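Long-range contacts in 3-methyladenine dna-glycosylase (Archaeoglobus fulgidus, PDB 2JHN), which belongs to the helix-hairpin-helix family of DNA base excision repair proteins and also carries a TATA-box-binding-protein-like domain: residues R44-M49 / G62-R67; F147-E152 / F161-A166. The protein carries 1 engineered substitution. All coordinates share one frame; numbering follows the deposited sequence.

How the contacts relate
The two contacts lie about 15 Å apart, centre to centre, in different parts of the protein, the TATA-box-binding-protein-like domain and the HhH-GPD glycosylase part. Contact 1 (44-49 with 62-67) is largely buried and lies where two inner strands of the sheet part, as the chain leaves strand 57-62 toward helix 69-80; contact 2 (147-152 with 161-166) is only partly buried and closes the foot of a two-stranded hairpin. Direct hydrogen bonds and aromatic packing join contact 1. Both have a bridging water, but in contact 2 it is the only polar link between the segments. They also meet: V151 packs on A45, A47 and N63, and D149 on A45, setting the hairpin against the larger sheet.

Contact 1 of 2, residues R44-M49 / G62-R67; sequences RAVAVM and GNFENR
The ring of F64 receives strand 44-49 at its CD2/CE2 side: A47 O lies at the edge, near the ring plane and 4.0 Å from F64 CD2, while V48 CG2 approaches obliquely, 3.8 Å from F64 CE2. The R44 guanidinium has V46 CG1 over one face, offset toward the rim, and E65 CG at its edge, 4.0 Å from R44 NH2. The guanidinium and the E65 carboxylate are nearly coplanar, yet R44 NH2 and E65 OE2 remain 4.3 Å apart, beyond a salt bridge. The salt bridge of R44 is instead made with E68, whose carboxylate also accepts from the E65 amide.

Polar pairing centres on N63, which meets both backbone groups of A47. Its main-chain N donates to A47 O over 3.2 Å. Its CG sits between the backbone N and the carbonyl carbon (chi1 68°), and OD1 accepts from A47 N at 2.9 Å with an N-H···O angle of 155°, the donor standing 42° out of the carboxamide plane. A water donates to A45 O and accepts a weak bond from N63 ND2. The asparagine amide thus extends the strand pairing past V48 and G62, an antiparallel non-hydrogen-bonded pair.

Here the strand pairing of the antiparallel sheet of the TATA-box-binding-protein-like domain gives way to the loop into helix 69-80. That helix packs on V48 and F64, and W2, of strand 2-5, stacks on the F64 ring. Strand 34-41 pairs with V46 and V48 on the other side of strand 44-54, while strands 150-153 and 156-159 bring W153 and F158 onto A47.

Contact 2 of 2, residues F147-E152 / F161-A166; sequences FGDEVE and FPTQEA
F147 and G148 pack on P162 and A166 in a contact between the C-terminal end of helix 133-147 and the P162-T163 turn with the first turn of helix 164-177. No direct hydrogen bond crosses it; close packing and one water do the joining. P162 CG touches F147 CB at 4.0 Å and lies 3.7 Å from G148 N, so the proline ring is set against the turn that leaves the helix. On its own side of the contact, P162 CD rests above one face of the F161 ring, toward the rim. The methyl A166 CB comes to 3.5 Å from F147 O, and a water donates to F147 O at 2.8 Å while accepting from T163 N at 3.2 Å.

T163 has two tasks. Its OG1, placed between the backbone N and the carbonyl carbon (chi1 58°), accepts from A166 N at 3.1 Å and N-caps helix 164-177. Its methyl CG2 turns to D149, whose OD2 lies 3.9 Å from T163 CG2, the two side chains crossing at about a right angle. V40 of strand 34-41 touches both residues.

The F147 side chain touches C178, a residue of the mercuribenzoic acid pocket, and itself lies about 5 Å from that ligand. Taken together, this is a β-hairpin, 150-153 with 156-159, inserted between helices 133-147 and 164-177 and closed at its base by the helix end and the threonine N-cap.

Contact 1 of 2, residues R44-M49 / G62-R67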
# COMPACT_ATOMS: atom_id res chain seq x y z
N ARG A 44 21.76 -3.87 1.14
CA ARG A 44 22.19 -2.51 0.86
C ARG A 44 21.05 -1.70 0.20
O ARG A 44 20.24 -2.25 -0.55
CB ARG A 44 23.50 -2.52 0.04
CG ARG A 44 23.42 -3.14 -1.35
CD ARG A 44 23.53 -2.02 -2.37
NE ARG A 44 23.75 -2.38 -3.78
CZ ARG A 44 23.25 -3.43 -4.44
NH1 ARG A 44 22.47 -4.33 -3.86
NH2 ARG A 44 23.55 -3.55 -5.73
N ALA A 45 20.97 -0.41 0.51
CA ALA A 45 19.95 0.46 -0.07
C ALA A 45 20.37 0.99 -1.42
O ALA A 45 21.47 1.52 -1.58
CB ALA A 45 19.63 1.60 0.86
N VAL A 46 19.48 0.83 -2.40
CA VAL A 46 19.66 1.34 -3.75
C VAL A 46 18.59 2.38 -4.09
O VAL A 46 17.48 2.36 -3.52
CB VAL A 46 19.72 0.21 -4.82
CG1 VAL A 46 20.93 -0.69 -4.59
CG2 VAL A 46 18.43 -0.63 -4.83
N ALA A 47 18.93 3.27 -5.01
CA ALA A 47 18.01 4.27 -5.53
C ALA A 47 17.23 3.66 -6.70
O ALA A 47 17.81 3.00 -7.58
CB ALA A 47 18.78 5.52 -5.99
N VAL A 48 15.91 3.82 -6.68
CA VAL A 48 15.06 3.42 -7.81
C VAL A 48 14.10 4.56 -8.11
O VAL A 48 13.56 5.17 -7.19
CB VAL A 48 14.26 2.12 -7.54
CG1 VAL A 48 13.40 1.75 -8.76
CG2 VAL A 48 15.19 0.94 -7.23
N MET A 49 13.91 4.87 -9.40
CA MET A 49 12.87 5.81 -9.80
C MET A 49 12.16 5.25 -11.04
O MET A 49 12.73 4.44 -11.77
CB MET A 49 13.44 7.21 -10.07
CG MET A 49 14.18 7.32 -11.37
SD MET A 49 15.12 8.84 -11.48
CE MET A 49 13.85 10.01 -11.80
N GLY A 62 18.06 3.71 -11.76
CA GLY A 62 18.54 3.46 -10.40
C GLY A 62 19.99 3.03 -10.41
O GLY A 62 20.58 2.85 -11.49
N ASN A 63 20.55 2.83 -9.22
CA ASN A 63 21.98 2.51 -9.10
C ASN A 63 22.28 1.07 -8.71
O ASN A 63 23.41 0.75 -8.31
CB ASN A 63 22.68 3.51 -8.17
CG ASN A 63 22.25 3.36 -6.73
OD1 ASN A 63 21.33 2.60 -6.41
ND2 ASN A 63 22.93 4.10 -5.84
N PHE A 64 21.27 0.20 -8.83
CA PHE A 64 21.45 -1.25 -8.75
C PHE A 64 22.19 -1.81 -9.98
O PHE A 64 22.32 -1.13 -11.00
CB PHE A 64 20.10 -1.97 -8.54
CG PHE A 64 19.03 -1.61 -9.55
CD1 PHE A 64 18.90 -2.34 -10.74
CD2 PHE A 64 18.14 -0.56 -9.31
CE1 PHE A 64 17.91 -2.00 -11.68
CE2 PHE A 64 17.15 -0.22 -10.24
CZ PHE A 64 17.04 -0.94 -11.42
N GLU A 65 22.67 -3.04 -9.87
CA GLU A 65 23.40 -3.68 -10.95
C GLU A 65 22.45 -4.25 -12.00
O GLU A 65 21.30 -4.55 -11.70
CB GLU A 65 24.32 -4.78 -10.40
CG GLU A 65 25.25 -4.34 -9.25
CD GLU A 65 26.13 -3.14 -9.60
OE1 GLU A 65 26.53 -2.99 -10.79
OE2 GLU A 65 26.44 -2.34 -8.69
N ASN A 66 22.93 -4.39 -13.23
CA ASN A 66 22.14 -4.94 -14.34
C ASN A 66 21.58 -6.31 -14.04
O ASN A 66 20.47 -6.64 -14.45
CB ASN A 66 22.97 -5.02 -15.62
CG ASN A 66 23.60 -3.72 -15.98
OD1 ASN A 66 23.05 -2.65 -15.70
ND2 ASN A 66 24.77 -3.77 -16.61
N ARG A 67 22.37 -7.12 -13.34
CA ARG A 67 21.94 -8.46 -12.96
C ARG A 67 20.85 -8.47 -11.88
O ARG A 67 20.24 -9.51 -11.62
CB ARG A 67 23.15 -9.29 -12.51
CG ARG A 67 23.95 -8.64 -11.40
CD ARG A 67 24.92 -9.62 -10.78
NE ARG A 67 25.03 -9.39 -9.34
CZ ARG A 67 25.87 -8.54 -8.77
NH1 ARG A 67 26.72 -7.83 -9.51
NH2 ARG A 67 25.87 -8.41 -7.45
O HOH W 1 23.36 2.58 -3.21

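Contact 2 of 2, residues F147-E152 / F161-A166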
# COMPACT_ATOMS: atom_id res chain seq x y z
N PHE A 147 15.08 7.61 10.84
CA PHE A 147 15.54 6.24 10.99
C PHE A 147 15.64 5.46 9.67
O PHE A 147 16.19 4.36 9.62
CB PHE A 147 14.67 5.51 12.03
CG PHE A 147 14.65 6.17 13.40
CD1 PHE A 147 15.82 6.25 14.18
CD2 PHE A 147 13.47 6.72 13.91
CE1 PHE A 147 15.79 6.86 15.46
CE2 PHE A 147 13.43 7.33 15.17
CZ PHE A 147 14.61 7.41 15.94
N GLY A 148 15.11 6.04 8.60
CA GLY A 148 15.15 5.37 7.30
C GLY A 148 16.47 5.52 6.58
O GLY A 148 17.29 6.38 6.91
N ASP A 149 16.68 4.67 5.58
CA ASP A 149 17.84 4.80 4.71
C ASP A 149 17.72 6.03 3.82
O ASP A 149 16.62 6.46 3.49
CB ASP A 149 18.00 3.55 3.84
CG ASP A 149 18.63 2.40 4.59
OD1 ASP A 149 19.78 2.56 5.10
OD2 ASP A 149 17.99 1.33 4.67
N GLU A 150 18.87 6.59 3.45
CA GLU A 150 18.94 7.72 2.53
C GLU A 150 20.03 7.41 1.50
O GLU A 150 21.14 7.01 1.87
CB GLU A 150 19.26 9.00 3.30
CG GLU A 150 18.74 10.29 2.68
CD GLU A 150 19.01 11.53 3.54
OE1 GLU A 150 19.06 11.40 4.80
OE2 GLU A 150 19.16 12.64 2.97
N VAL A 151 19.68 7.54 0.23
CA VAL A 151 20.61 7.34 -0.86
C VAL A 151 20.63 8.61 -1.70
O VAL A 151 19.58 9.13 -2.10
CB VAL A 151 20.25 6.10 -1.75
CG1 VAL A 151 21.17 6.00 -2.96
CG2 VAL A 151 20.33 4.80 -0.96
N GLU A 152 21.83 9.13 -1.94
CA GLU A 152 22.00 10.22 -2.88
C GLU A 152 22.55 9.62 -4.17
O GLU A 152 23.55 8.89 -4.16
CB GLU A 152 22.93 11.30 -2.30
CG GLU A 152 22.61 12.70 -2.77
CD GLU A 152 22.93 13.78 -1.74
OE1 GLU A 152 23.78 13.52 -0.84
OE2 GLU A 152 22.34 14.87 -1.81
N PHE A 161 12.00 3.03 3.89
CA PHE A 161 11.40 2.77 5.18
C PHE A 161 12.46 2.11 6.10
O PHE A 161 13.23 1.29 5.65
CB PHE A 161 10.16 1.86 5.07
CG PHE A 161 9.30 1.90 6.31
CD1 PHE A 161 8.41 2.96 6.52
CD2 PHE A 161 9.42 0.91 7.30
CE1 PHE A 161 7.65 3.02 7.67
CE2 PHE A 161 8.66 0.97 8.47
CZ PHE A 161 7.78 2.02 8.65
N PRO A 162 12.49 2.49 7.39
CA PRO A 162 13.45 1.89 8.36
C PRO A 162 13.47 0.36 8.33
O PRO A 162 12.40 -0.26 8.26
CB PRO A 162 12.94 2.40 9.70
CG PRO A 162 12.32 3.74 9.36
CD PRO A 162 11.65 3.52 8.02
N THR A 163 14.68 -0.22 8.35
CA THR A 163 14.88 -1.67 8.45
C THR A 163 14.45 -2.10 9.85
O THR A 163 14.33 -1.27 10.74
CB THR A 163 16.37 -2.07 8.25
OG1 THR A 163 17.17 -1.41 9.24
CG2 THR A 163 16.87 -1.72 6.83
N GLN A 164 14.23 -3.41 10.05
CA GLN A 164 13.92 -3.90 11.41
C GLN A 164 15.03 -3.53 12.40
O GLN A 164 14.75 -3.09 13.51
CB GLN A 164 13.65 -5.41 11.40
CG GLN A 164 12.45 -5.79 10.52
CD GLN A 164 12.20 -7.28 10.49
OE1 GLN A 164 11.96 -7.85 9.43
NE2 GLN A 164 12.26 -7.92 11.66
N GLU A 165 16.27 -3.63 11.94
CA GLU A 165 17.47 -3.24 12.72
C GLU A 165 17.48 -1.79 13.19
O GLU A 165 17.79 -1.52 14.35
CB GLU A 165 18.73 -3.53 11.90
CG GLU A 165 19.01 -5.01 11.73
CD GLU A 165 18.44 -5.63 10.44
OE1 GLU A 165 17.55 -5.02 9.77
OE2 GLU A 165 18.89 -6.74 10.09
N ALA A 166 17.11 -0.87 12.28
CA ALA A 166 17.04 0.56 12.54
C ALA A 166 15.97 0.89 13.58
O ALA A 166 16.17 1.75 14.43
CB ALA A 166 16.77 1.33 11.23
O HOH W 2 16.86 2.11 8.12